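Local atomic coordinates of precorrin-6Y C5,15-methyltransferase (Corynebacterium diphtheriae, PDB entry 3HM2), a protein that probably transfers methyl groups from S-adenosyl-L-methionine to a precorrin during cobalamin biosynthesis, this chain being the C-terminal methyltransferase domain of the longer protein. Residues H12-A15 with L16-A20; C54-S58 with E59-E63; L66-A69 with I70-G73; V128-E131 with S132-M135; E155-G159 with S160-M164. All coordinates share one frame; numbering follows the deposited sequence. Where two conformers were deposited one is given.

Interaction 1 of 5, residues H12-A15 with L16-A20; sequences HVRA and LAISA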
loop_
_atom_site.group_PDB
_atom_site.type_symbol
_atom_site.label_atom_id
_atom_site.label_comp_id
_atom_site.label_asym_id
_atom_site.label_seq_id
_atom_site.Cartn_x
_atom_site.Cartn_y
_atom_site.Cartn_z
ATOM N N HIS A 12 3.748 11.215 12.589
ATOM C CA HIS A 12 2.511 10.502 12.242
ATOM C C HIS A 12 2.332 9.138 12.922
ATOM O O HIS A 12 1.196 8.692 13.163
ATOM C CB HIS A 12 2.405 10.327 10.722
ATOM C CG HIS A 12 1.967 11.566 9.998
ATOM N ND1 HIS A 12 0.897 12.332 10.411
ATOM C CD2 HIS A 12 2.442 12.158 8.877
ATOM C CE1 HIS A 12 0.736 13.345 9.582
ATOM N NE2 HIS A 12 1.659 13.263 8.640
ATOM N N VAL A 13 3.453 8.481 13.214
ATOM C CA VAL A 13 3.437 7.190 13.904
ATOM C C VAL A 13 3.129 7.351 15.399
ATOM O O VAL A 13 2.387 6.547 15.982
ATOM C CB VAL A 13 4.758 6.412 13.684
ATOM C CG1 VAL A 13 4.875 5.225 14.660
ATOM C CG2 VAL A 13 4.861 5.957 12.223
ATOM N N ARG A 14 3.714 8.386 15.997
ATOM C CA ARG A 14 3.359 8.825 17.345
ATOM C C ARG A 14 1.850 9.058 17.461
ATOM O O ARG A 14 1.199 8.546 18.365
ATOM C CB ARG A 14 4.143 10.097 17.696
ATOM C CG ARG A 14 3.340 11.187 18.391
ATOM C CD ARG A 14 4.232 12.166 19.164
ATOM N NE ARG A 14 4.868 13.167 18.312
ATOM C CZ ARG A 14 6.057 13.013 17.734
ATOM N NH1 ARG A 14 6.744 11.887 17.909
ATOM N NH2 ARG A 14 6.560 13.984 16.978
ATOM N N ALA A 15 1.300 9.823 16.527
ATOM C CA ALA A 15 -0.136 10.108 16.490
ATOM C C ALA A 15 -0.997 8.852 16.545
ATOM O O ALA A 15 -1.894 8.764 17.356
ATOM C CB ALA A 15 -0.484 10.919 15.243
ATOM N N LEU A 16 -0.733 7.886 15.681
ATOM C CA LEU A 16 -1.565 6.677 15.625
ATOM C C LEU A 16 -1.451 5.842 16.888
ATOM O O LEU A 16 -2.405 5.172 17.304
ATOM C CB LEU A 16 -1.207 5.840 14.416
ATOM C CG LEU A 16 -1.603 6.509 13.112
ATOM C CD1 LEU A 16 -0.777 6.010 11.904
ATOM C CD2 LEU A 16 -3.091 6.304 12.894
ATOM N N ALA A 17 -0.273 5.900 17.498
ATOM C CA ALA A 17 -0.007 5.187 18.734
ATOM C C ALA A 17 -0.698 5.885 19.901
ATOM O O ALA A 17 -1.224 5.226 20.787
ATOM C CB ALA A 17 1.499 5.062 18.976
ATOM N N ILE A 18 -0.727 7.212 19.908
ATOM C CA ILE A 18 -1.502 7.882 20.943
ATOM C C ILE A 18 -2.999 7.564 20.785
ATOM O O ILE A 18 -3.645 7.096 21.721
ATOM C CB ILE A 18 -1.223 9.399 21.020
ATOM C CG1 ILE A 18 0.287 9.671 20.979
ATOM C CG2 ILE A 18 -1.784 9.978 22.305
ATOM C CD1 ILE A 18 0.998 9.616 22.349
ATOM N N SER A 19 -3.549 7.761 19.592
ATOM C CA SER A 19 -4.969 7.461 19.384
ATOM C C SER A 19 -5.331 6.021 19.778
ATOM O O SER A 19 -6.457 5.761 20.196
ATOM C CB SER A 19 -5.408 7.718 17.936
ATOM O OG SER A 19 -5.512 6.496 17.211
ATOM N N ALA A 20 -4.376 5.107 19.639
ATOM C CA ALA A 20 -4.617 3.698 19.923
ATOM C C ALA A 20 -4.597 3.427 21.424
ATOM O O ALA A 20 -5.353 2.594 21.924
ATOM C CB ALA A 20 -3.590 2.830 19.212
#
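Backbone hydrogen bonds between residues four apart tie His12-Ala15 to Leu16-Ala20 within one helix. Ile18 N donates to Arg14 O at 2.8 Å and Ser19 N to Ala15 O at 3.0 Å, the latter almost perfectly straight (179° at the hydrogen). The bond from Leu16 N to His12 O is longer, 3.3 Å between the atoms, and Ala17 N closes the fourth link, to Val13 O. Carbons of Ile18 and Leu16 pack on the same carbonyls. Ile18 turns CG1 back beside its own backbone N (chi1 -46°), which brings CG1 to 3.0 Å from Arg14 O, a tight fit over that carbonyl. Leu16, two residues earlier, does much the same with its CG, 3.5 Å from His12 O. The second subunit takes up the polar and aromatic ends: Ser19 OG is hydrogen-bonded to its Gln11, and the His12 ring meets its Phe150 edge to face. His12 packs on Leu16 of that subunit and Ala15 on Ser19, with the reverse pairs making the interface reciprocal. Within the chain, Ala17 and Ile18 pack on Ile39 of helix 38-44, while Val13 and Ala20 lie against strand 122-127 and Ala17 and Ala20 reach Gln172 of strand 162-176.

Interaction 2 of 5, residues C54-S58 with E59-E63; sequences CFEIS and EERRE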
loop_
_atom_site.group_PDB
_atom_site.type_symbol
_atom_site.label_atom_id
_atom_site.label_comp_id
_atom_site.label_asym_id
_atom_site.label_seq_id
_atom_site.Cartn_x
_atom_site.Cartn_y
_atom_site.Cartn_z
ATOM N N CYS A 54 8.868 5.546 31.959
ATOM C CA CYS A 54 9.857 5.403 30.909
ATOM C C CYS A 54 10.956 4.411 31.306
ATOM O O CYS A 54 11.332 4.315 32.472
ATOM C CB CYS A 54 10.447 6.781 30.605
ATOM S SG CYS A 54 9.397 7.817 29.522
ATOM N N PHE A 55 11.467 3.678 30.330
ATOM C CA PHE A 55 12.458 2.630 30.573
ATOM C C PHE A 55 13.578 2.720 29.523
ATOM O O PHE A 55 13.488 2.136 28.440
ATOM C CB PHE A 55 11.798 1.228 30.548
ATOM C CG PHE A 55 10.931 0.906 31.775
ATOM C CD1 PHE A 55 9.549 1.059 31.738
ATOM C CD2 PHE A 55 11.497 0.420 32.940
ATOM C CE1 PHE A 55 8.753 0.756 32.857
ATOM C CE2 PHE A 55 10.712 0.101 34.039
ATOM C CZ PHE A 55 9.339 0.277 33.996
ATOM N N GLU A 56 14.628 3.462 29.853
ATOM C CA GLU A 56 15.759 3.675 28.950
ATOM C C GLU A 56 17.063 3.147 29.574
ATOM O O GLU A 56 17.354 3.380 30.744
ATOM C CB GLU A 56 15.877 5.170 28.603
ATOM C CG GLU A 56 17.176 5.602 27.926
ATOM C CD GLU A 56 17.360 5.011 26.545
ATOM O OE1 GLU A 56 16.411 5.098 25.736
ATOM O OE2 GLU A 56 18.453 4.454 26.261
ATOM N N ILE A 57 17.855 2.437 28.784
ATOM C CA ILE A 57 19.119 1.892 29.267
ATOM C C ILE A 57 20.237 2.937 29.470
ATOM O O ILE A 57 20.973 2.868 30.477
ATOM C CB ILE A 57 19.585 0.755 28.342
ATOM C CG1 ILE A 57 21.094 0.850 28.086
ATOM C CG2 ILE A 57 18.794 0.790 27.027
ATOM C CD1 ILE A 57 21.588 -0.002 26.923
ATOM N N SER A 58 20.339 3.894 28.531
ATOM C CA SER A 58 21.454 4.874 28.435
ATOM C C SER A 58 21.405 5.970 29.497
ATOM O O SER A 58 20.411 6.679 29.574
ATOM C CB SER A 58 21.433 5.533 27.043
ATOM O OG SER A 58 22.449 6.507 26.856
ATOM N N GLU A 59 22.455 6.144 30.306
ATOM C CA GLU A 59 22.397 7.240 31.279
ATOM C C GLU A 59 22.170 8.568 30.544
ATOM O O GLU A 59 21.365 9.373 30.987
ATOM C CB GLU A 59 23.567 7.273 32.298
ATOM C CG GLU A 59 24.985 7.224 31.731
ATOM C CD GLU A 59 26.070 7.429 32.800
ATOM O OE1 GLU A 59 27.204 7.824 32.438
ATOM O OE2 GLU A 59 25.785 7.202 33.999
ATOM N N GLU A 60 22.812 8.745 29.386
ATOM C CA GLU A 60 22.738 9.996 28.609
ATOM C C GLU A 60 21.362 10.228 27.930
ATOM O O GLU A 60 20.925 11.377 27.757
ATOM C CB GLU A 60 23.889 10.093 27.570
ATOM C CG GLU A 60 25.115 9.199 27.847
ATOM C CD GLU A 60 25.871 9.575 29.130
ATOM O OE1 GLU A 60 26.055 10.781 29.392
ATOM O OE2 GLU A 60 26.295 8.660 29.870
ATOM N N ARG A 61 20.690 9.142 27.543
ATOM C CA ARG A 61 19.361 9.244 26.940
ATOM C C ARG A 61 18.261 9.519 27.987
ATOM O O ARG A 61 17.272 10.194 27.675
ATOM C CB ARG A 61 19.026 8.001 26.102
ATOM C CG ARG A 61 19.856 7.827 24.807
ATOM C CD ARG A 61 19.098 6.986 23.805
ATOM N NE ARG A 61 19.718 6.875 22.481
ATOM C CZ ARG A 61 19.228 7.422 21.365
ATOM N NH1 ARG A 61 18.122 8.166 21.403
ATOM N NH2 ARG A 61 19.854 7.237 20.209
ATOM N N ARG A 62 18.420 8.994 29.213
ATOM C CA ARG A 62 17.459 9.261 30.301
ATOM C C ARG A 62 17.506 10.743 30.665
ATOM O O ARG A 62 16.473 11.348 30.984
ATOM C CB ARG A 62 17.744 8.430 31.562
ATOM C CG ARG A 62 17.464 6.930 31.442
ATOM C CD ARG A 62 17.422 6.199 32.814
ATOM N NE ARG A 62 18.711 6.056 33.510
ATOM C CZ ARG A 62 19.730 5.286 33.106
ATOM N NH1 ARG A 62 19.646 4.587 31.983
ATOM N NH2 ARG A 62 20.855 5.222 33.813
ATOM N N GLU A 63 18.712 11.316 30.613
ATOM C CA GLU A 63 18.942 12.734 30.918
ATOM C C GLU A 63 18.228 13.673 29.924
ATOM O O GLU A 63 17.832 14.783 30.286
ATOM C CB GLU A 63 20.455 13.060 31.002
ATOM C CG GLU A 63 21.134 12.762 32.360
ATOM C CD GLU A 63 22.613 13.166 32.401
ATOM O OE1 GLU A 63 23.011 14.097 31.665
ATOM O OE2 GLU A 63 23.378 12.550 33.175
#
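Ser58 caps the first turn of the helix that carries Arg61 and Arg62. Its OG stands anti to the backbone N (chi1 179°), from where it accepts from Arg61 N at 3.2 Å; Ser58 O takes the ordinary helical bond from Arg62 N, 3.1 Å away. Glu56 is bent at chi2 (66°), curling its carboxylate forward over the next residues, where OE2 accepts from Ser58 N at 3.0 Å through the anti lone pair, away from OE1. This bond ties Glu56 to the backbone of the N-cap residue. OE1 has a weak bond to Ser36. The folded chain lies against the aliphatic part of Arg61, with Glu56 CD 3.5 Å from Arg61 CB, while the Arg61 guanidinium continues outward on an extended chain and makes no salt bridge to that carboxylate. Arg62 takes the other course: a bend at chi3 (-70°) swings NH1 back to the carbonyls ahead of the helix. Glu56 O and Ile57 O both lie near the guanidinium plane at its edge; NH1 reaches Glu56 O at 2.9 Å, though that oxygen is less surely placed, and has a weak bond to Ile57 O. Glu59 CA sits over one face. Glu59 and Glu63 are seen to bind calcium, Glu60 and Glu63 magnesium, though this chain holds no metal. An N-capped helix following strand 50-55 is part of the beta-alpha-beta unit of a Rossmann-like methyltransferase fold.

Interaction 3 of 5, residues L66-A69 with I70-G73; sequences LSNA and INLG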
loop_
_atom_site.group_PDB
_atom_site.type_symbol
_atom_site.label_atom_id
_atom_site.label_comp_id
_atom_site.label_asym_id
_atom_site.label_seq_id
_atom_site.Cartn_x
_atom_site.Cartn_y
_atom_site.Cartn_z
ATOM N N LEU A 66 13.878 13.389 30.294
ATOM C CA LEU A 66 13.400 14.205 31.404
ATOM C C LEU A 66 13.615 15.690 31.129
ATOM O O LEU A 66 12.794 16.527 31.506
ATOM C CB LEU A 66 14.099 13.805 32.704
ATOM C CG LEU A 66 13.755 14.636 33.942
ATOM C CD1 LEU A 66 12.344 14.332 34.419
ATOM C CD2 LEU A 66 14.765 14.389 35.053
ATOM N N SER A 67 14.725 16.010 30.470
ATOM C CA SER A 67 14.977 17.371 30.010
ATOM C C SER A 67 13.797 17.909 29.207
ATOM O O SER A 67 13.384 19.055 29.385
ATOM C CB SER A 67 16.254 17.424 29.170
ATOM O OG SER A 67 17.157 18.392 29.675
ATOM N N ASN A 68 13.260 17.074 28.323
ATOM C CA ASN A 68 12.184 17.491 27.433
ATOM C C ASN A 68 10.825 17.478 28.125
ATOM O O ASN A 68 9.929 18.244 27.770
ATOM C CB ASN A 68 12.147 16.605 26.185
ATOM C CG ASN A 68 13.188 17.002 25.158
ATOM O OD1 ASN A 68 13.829 18.047 25.278
ATOM N ND2 ASN A 68 13.361 16.169 24.138
ATOM N N ALA A 69 10.680 16.602 29.114
ATOM C CA ALA A 69 9.481 16.577 29.944
ATOM C C ALA A 69 9.356 17.853 30.771
ATOM O O ALA A 69 8.273 18.426 30.888
ATOM C CB ALA A 69 9.489 15.356 30.850
ATOM N N ILE A 70 10.473 18.293 31.343
ATOM C CA ILE A 70 10.553 19.619 31.946
ATOM C C ILE A 70 10.142 20.702 30.955
ATOM O O ILE A 70 9.192 21.447 31.195
ATOM C CB ILE A 70 11.973 19.919 32.460
ATOM C CG1 ILE A 70 12.303 19.036 33.665
ATOM C CG2 ILE A 70 12.110 21.391 32.819
ATOM C CD1 ILE A 70 13.731 19.168 34.147
ATOM N N ASN A 71 10.862 20.783 29.842
ATOM C CA ASN A 71 10.655 21.853 28.872
ATOM C C ASN A 71 9.254 21.824 28.272
ATOM O O ASN A 71 8.898 22.678 27.461
ATOM C CB ASN A 71 11.704 21.778 27.761
ATOM C CG ASN A 71 13.123 21.839 28.292
ATOM O OD1 ASN A 71 13.342 21.927 29.501
ATOM N ND2 ASN A 71 14.096 21.795 27.390
ATOM N N LEU A 72 8.462 20.837 28.678
ATOM C CA LEU A 72 7.051 20.787 28.315
ATOM C C LEU A 72 6.161 20.841 29.551
ATOM O O LEU A 72 4.996 20.448 29.507
ATOM C CB LEU A 72 6.750 19.524 27.505
ATOM C CG LEU A 72 7.201 19.532 26.042
ATOM C CD1 LEU A 72 7.004 18.163 25.411
ATOM C CD2 LEU A 72 6.455 20.601 25.257
ATOM N N GLY A 73 6.719 21.330 30.654
ATOM C CA GLY A 73 5.987 21.415 31.905
ATOM C C GLY A 73 5.381 20.086 32.312
ATOM O O GLY A 73 4.461 20.037 33.129
#
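Asn71 lays its side chain back along the helix over the carbonyl of Ser67. With CG beside its own backbone N (chi1 -57°), the carboxamide is brought so close that, as modelled, OD1 lies 2.9 Å from Ser67 O. Two acceptors facing each other make no bond, and ND2 is badly angled for one, so this amide orientation is doubtful; the carbonyl is instead satisfied by Asn71 N, at 3.1 Å from Ser67 O. Ile70 leans the same way one residue earlier: CG1 rests 3.3 Å from Leu66 O, the oxygen that also receives a nearly straight bond (176°) from Ile70 N. Here helix 59-70 ends in a Schellman motif. Gly73, with positive phi, is the C-prime residue; its N-H returns to Ile70 O, closing a type I turn over residues 70-73, and the N-H following Gly73 goes to Ala69 O. Leu72 puts CB 3.4 Å and CG 3.5 Å from Asn68 O, with CD1 beyond them near the same oxygen. Both Leu72 and Ala69 pack on Ile41 of helix 38-44. Leu66 and Ala69 also touch Ile78, where strand 78-81 begins, and Ile70 packs on Ser75 in the connecting loop.

Interaction 4 of 5, residues V128-E131 with S132-M135; sequences VTVE and SEQM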
loop_
_atom_site.group_PDB
_atom_site.type_symbol
_atom_site.label_atom_id
_atom_site.label_comp_id
_atom_site.label_asym_id
_atom_site.label_seq_id
_atom_site.Cartn_x
_atom_site.Cartn_y
_atom_site.Cartn_z
ATOM N N VAL A 128 8.058 -3.227 12.950
ATOM C CA VAL A 128 8.507 -2.511 11.773
ATOM C C VAL A 128 9.245 -3.477 10.866
ATOM O O VAL A 128 9.643 -3.141 9.760
ATOM C CB VAL A 128 9.456 -1.425 12.218
ATOM C CG1 VAL A 128 10.537 -2.062 13.056
ATOM C CG2 VAL A 128 10.030 -0.671 11.026
ATOM N N THR A 129 9.434 -4.690 11.357
ATOM C CA THR A 129 10.158 -5.708 10.625
ATOM C C THR A 129 9.244 -6.893 10.596
ATOM O O THR A 129 8.240 -6.917 11.320
ATOM C CB THR A 129 11.415 -6.193 11.379
ATOM O OG1 THR A 129 11.015 -6.770 12.623
ATOM C CG2 THR A 129 12.388 -5.067 11.636
ATOM N N VAL A 130 9.610 -7.900 9.807
ATOM C CA VAL A 130 8.778 -9.089 9.702
ATOM C C VAL A 130 8.867 -9.890 10.965
ATOM O O VAL A 130 7.849 -10.310 11.515
ATOM C CB VAL A 130 9.156 -9.994 8.522
ATOM C CG1 VAL A 130 8.751 -11.437 8.821
ATOM C CG2 VAL A 130 8.506 -9.480 7.242
ATOM N N GLU A 131 10.087 -10.101 11.429
ATOM C CA GLU A 131 10.289 -10.814 12.677
ATOM C C GLU A 131 9.402 -10.262 13.798
ATOM O O GLU A 131 8.687 -11.031 14.451
ATOM C CB GLU A 131 11.762 -10.806 13.064
ATOM C CG GLU A 131 12.654 -11.654 12.157
ATOM C CD GLU A 131 12.773 -11.119 10.736
ATOM O OE1 GLU A 131 12.346 -9.973 10.483
ATOM O OE2 GLU A 131 13.308 -11.854 9.876
ATOM N N SER A 132 9.423 -8.943 14.018
ATOM C CA SER A 132 8.503 -8.318 14.983
ATOM C C SER A 132 7.047 -8.565 14.594
ATOM O O SER A 132 6.226 -8.922 15.445
ATOM C CB SER A 132 8.747 -6.814 15.102
ATOM O OG SER A 132 10.071 -6.583 15.511
ATOM N N GLU A 133 6.732 -8.375 13.310
ATOM C CA GLU A 133 5.354 -8.507 12.816
ATOM C C GLU A 133 4.731 -9.880 13.069
ATOM O O GLU A 133 3.550 -9.973 13.391
ATOM C CB GLU A 133 5.261 -8.182 11.320
ATOM C CG GLU A 133 3.916 -8.575 10.683
ATOM C CD GLU A 133 4.064 -9.209 9.299
ATOM O OE1 GLU A 133 4.564 -8.526 8.378
ATOM O OE2 GLU A 133 3.674 -10.390 9.136
ATOM N N GLN A 134 5.506 -10.950 12.906
ATOM C CA GLN A 134 4.948 -12.299 13.031
ATOM C C GLN A 134 4.786 -12.683 14.511
ATOM O O GLN A 134 4.047 -13.601 14.862
ATOM C CB GLN A 134 5.805 -13.325 12.283
ATOM C CG GLN A 134 6.381 -12.868 10.950
ATOM C CD GLN A 134 7.279 -13.930 10.354
ATOM O OE1 GLN A 134 8.514 -13.822 10.370
ATOM N NE2 GLN A 134 6.661 -14.989 9.858
HETATM N N MSE A 135 5.485 -11.957 15.370
HETATM C CA MSE A 135 5.350 -12.088 16.811
HETATM C C MSE A 135 4.064 -11.422 17.338
HETATM O O MSE A 135 3.378 -11.984 18.200
HETATM C CB MSE A 135 6.594 -11.485 17.472
HETATM C CG MSE A 135 6.446 -11.081 18.934
HETATM SE SE MSE A 135 6.954 -12.539 20.113
HETATM C CE MSE A 135 7.235 -11.536 21.766
#
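The Gln134 carboxamide and the Val130 branch CG1 cross obliquely, but OE1 and CG1 are modelled too close for the fit to be trusted. Trp137 of the fourth subunit packs on this same pair. The other flat groups look to neighbouring chains: the Glu131 carboxylate accepts through OE1 from Ile162 N of the third subunit, while Glu133 OE2 stands close to its counterpart on the fourth subunit, a pairing of like charges that would probably raise the proton affinity of one or both. Gln134 CG, beside its own backbone N (chi1 -39°), lies 3.0 Å from Val130 O, a snug approach to the carbonyl that takes the bond from Gln134 N at 2.8 Å. Glu133 CB likewise rests 3.2 Å from Thr129 O, which accepts from Glu133 N at 2.9 Å. Thr129 turns OG1 between its backbone N and carbonyl carbon (chi1 61°), and there it accepts from Ser132 N, the two atoms 3.0 Å apart in a fairly straight bond of 163° at the hydrogen. Ser132 OG lies at the same distance from Thr129 OG1. Phe161 of the third subunit packs against Thr129. A threonine N-cap thus opens helix 130-143 shortly after strand 122-127, a strand-to-helix junction that here also serves as a subunit interface.

Interaction 5 of 5, residues E155-G159 with S160-M164; sequences EHTVG and SFITM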
loop_
_atom_site.group_PDB
_atom_site.type_symbol
_atom_site.label_atom_id
_atom_site.label_comp_id
_atom_site.label_asym_id
_atom_site.label_seq_id
_atom_site.Cartn_x
_atom_site.Cartn_y
_atom_site.Cartn_z
ATOM N N GLU A 155 5.849 13.293 -0.564
ATOM C CA GLU A 155 6.440 13.700 -1.827
ATOM C C GLU A 155 7.958 13.642 -1.797
ATOM O O GLU A 155 8.594 13.873 -0.777
ATOM C CB GLU A 155 5.972 15.093 -2.231
ATOM C CG GLU A 155 5.560 15.954 -1.080
ATOM C CD GLU A 155 5.675 17.408 -1.428
ATOM O OE1 GLU A 155 4.806 18.207 -0.983
ATOM O OE2 GLU A 155 6.639 17.732 -2.162
ATOM N N HIS A 156 8.530 13.296 -2.932
ATOM C CA HIS A 156 9.960 13.192 -3.046
ATOM C C HIS A 156 10.260 13.714 -4.412
ATOM O O HIS A 156 10.001 13.043 -5.407
ATOM C CB HIS A 156 10.399 11.744 -2.944
ATOM C CG HIS A 156 11.883 11.566 -2.929
ATOM N ND1 HIS A 156 12.545 10.894 -1.923
ATOM C CD2 HIS A 156 12.840 11.981 -3.793
ATOM C CE1 HIS A 156 13.840 10.884 -2.178
ATOM N NE2 HIS A 156 14.048 11.538 -3.306
ATOM N N THR A 157 10.778 14.933 -4.451
ATOM C CA THR A 157 10.952 15.658 -5.690
ATOM C C THR A 157 12.336 15.414 -6.248
ATOM O O THR A 157 13.187 16.301 -6.175
ATOM C CB THR A 157 10.773 17.186 -5.469
ATOM O OG1 THR A 157 9.688 17.439 -4.559
ATOM C CG2 THR A 157 10.508 17.902 -6.796
ATOM N N VAL A 158 12.572 14.221 -6.795
ATOM C CA VAL A 158 13.885 13.899 -7.366
ATOM C C VAL A 158 14.035 14.499 -8.759
ATOM O O VAL A 158 13.893 13.800 -9.776
ATOM C CB VAL A 158 14.156 12.395 -7.467
ATOM C CG1 VAL A 158 15.634 12.099 -7.146
ATOM C CG2 VAL A 158 13.254 11.642 -6.543
ATOM N N GLY A 159 14.333 15.797 -8.779
ATOM C CA GLY A 159 14.442 16.558 -10.007
ATOM C C GLY A 159 13.144 17.272 -10.314
ATOM O O GLY A 159 12.476 17.787 -9.419
ATOM N N SER A 160 12.780 17.284 -11.591
ATOM C CA SER A 160 11.580 17.972 -12.073
ATOM C C SER A 160 10.271 17.230 -11.752
ATOM O O SER A 160 9.178 17.692 -12.080
ATOM C CB SER A 160 11.714 18.159 -13.577
ATOM O OG SER A 160 12.484 17.096 -14.121
ATOM N N PHE A 161 10.402 16.087 -11.088
ATOM C CA PHE A 161 9.295 15.166 -10.924
ATOM C C PHE A 161 9.134 14.704 -9.490
ATOM O O PHE A 161 9.980 13.980 -8.951
ATOM C CB PHE A 161 9.436 13.958 -11.877
ATOM C CG PHE A 161 9.226 14.315 -13.327
ATOM C CD1 PHE A 161 7.951 14.597 -13.806
ATOM C CD2 PHE A 161 10.300 14.405 -14.200
ATOM C CE1 PHE A 161 7.744 14.953 -15.121
ATOM C CE2 PHE A 161 10.102 14.765 -15.526
ATOM C CZ PHE A 161 8.820 15.038 -15.987
ATOM N N ILE A 162 8.032 15.123 -8.881
ATOM C CA ILE A 162 7.659 14.591 -7.597
ATOM C C ILE A 162 7.175 13.147 -7.775
ATOM O O ILE A 162 6.402 12.824 -8.682
ATOM C CB ILE A 162 6.548 15.435 -6.938
ATOM C CG1 ILE A 162 7.027 16.863 -6.699
ATOM C CG2 ILE A 162 6.118 14.811 -5.620
ATOM C CD1 ILE A 162 5.909 17.877 -6.677
ATOM N N THR A 163 7.639 12.273 -6.902
ATOM C CA THR A 163 6.982 10.993 -6.729
ATOM C C THR A 163 6.435 10.918 -5.298
ATOM O O THR A 163 6.868 11.662 -4.415
ATOM C CB THR A 163 7.970 9.863 -6.929
ATOM O OG1 THR A 163 8.895 9.843 -5.826
ATOM C CG2 THR A 163 8.721 10.066 -8.240
HETATM N N MSE A 164 5.469 10.033 -5.092
HETATM C CA MSE A 164 5.024 9.638 -3.756
HETATM C C MSE A 164 5.855 8.449 -3.266
HETATM O O MSE A 164 5.888 7.399 -3.918
HETATM C CB MSE A 164 3.527 9.306 -3.757
HETATM C CG MSE A 164 2.652 10.545 -3.832
HETATM SE SE MSE A 164 3.065 11.798 -2.346
HETATM C CE MSE A 164 1.827 11.083 -1.012
#
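A beta hairpin formed by strands 146-157 and 162-176 closes here in an exposed loop around Val158-Phe161. His156 and Thr163 form an antiparallel hydrogen-bonded pair near its end: His156 N donates to Thr163 O at 2.8 Å, and Thr163 N returns a nearly straight bond (175° at the hydrogen) to His156 O at 2.9 Å. Thr163 OG1, placed between its backbone N and carbonyl carbon (chi1 70°), adds a weak bond to the same oxygen. CA-H...O contacts flank this pair: Glu155 CA lies 3.3 Å from Thr163 O, and Ile162 CA faces His156 O. On the face shared by Glu155, Thr157, Ile162 and Met164, Ile162 sends one branch to each of two residues of the other strand: its CG2 touches Glu155 CB at 3.4 Å, and CG1 fits against Thr157, 3.5 Å from OG1 and 3.6 Å from CG2. Met164, present as selenomethionine, bends at chi2 and chi3 and lays its selenium 3.6 Å from Glu155 N. From His156 the chain passes through two successive inverse gamma turns, centred on Thr157 and Val158, into Gly159, whose backbone angles suit glycine alone. The Glu155 carboxylate turns outward to Arg140 of the second subunit, a salt bridge, and to the backbone N of Ile147 there. Phe161 and Ile162 pack on Glu131 of the third subunit. The result is a projecting arm whose strands near the end contact two other subunits; it extends the antiparallel hairpin that ends the 3-2-1-4-5-7-6 sheet of class I methyltransferases, here used in assembly.

Overall arrangement
The contacts follow one another along the chain. Interactions 2 and 3 lie at the start and end of helix 59-70, their centres about 14 Å apart, so that one helix has the metal-binding glutamates in its first turn and the Schellman glycine just past its end. Interaction 1, in helix 9-21, lies across the chain's centre from interaction 2, about 22 Å between centres. Interaction 4 opens helix 130-143, which leads into the hairpin of interaction 5, their centres about 30 Å apart. Interaction 5, far out on the arm and centred about 38 Å from interaction 2, shares its mixed sheet. Interactions 1, 4 and 5 also build the tetramer: 1 and 5 touch the second subunit, 4 and 5 the third.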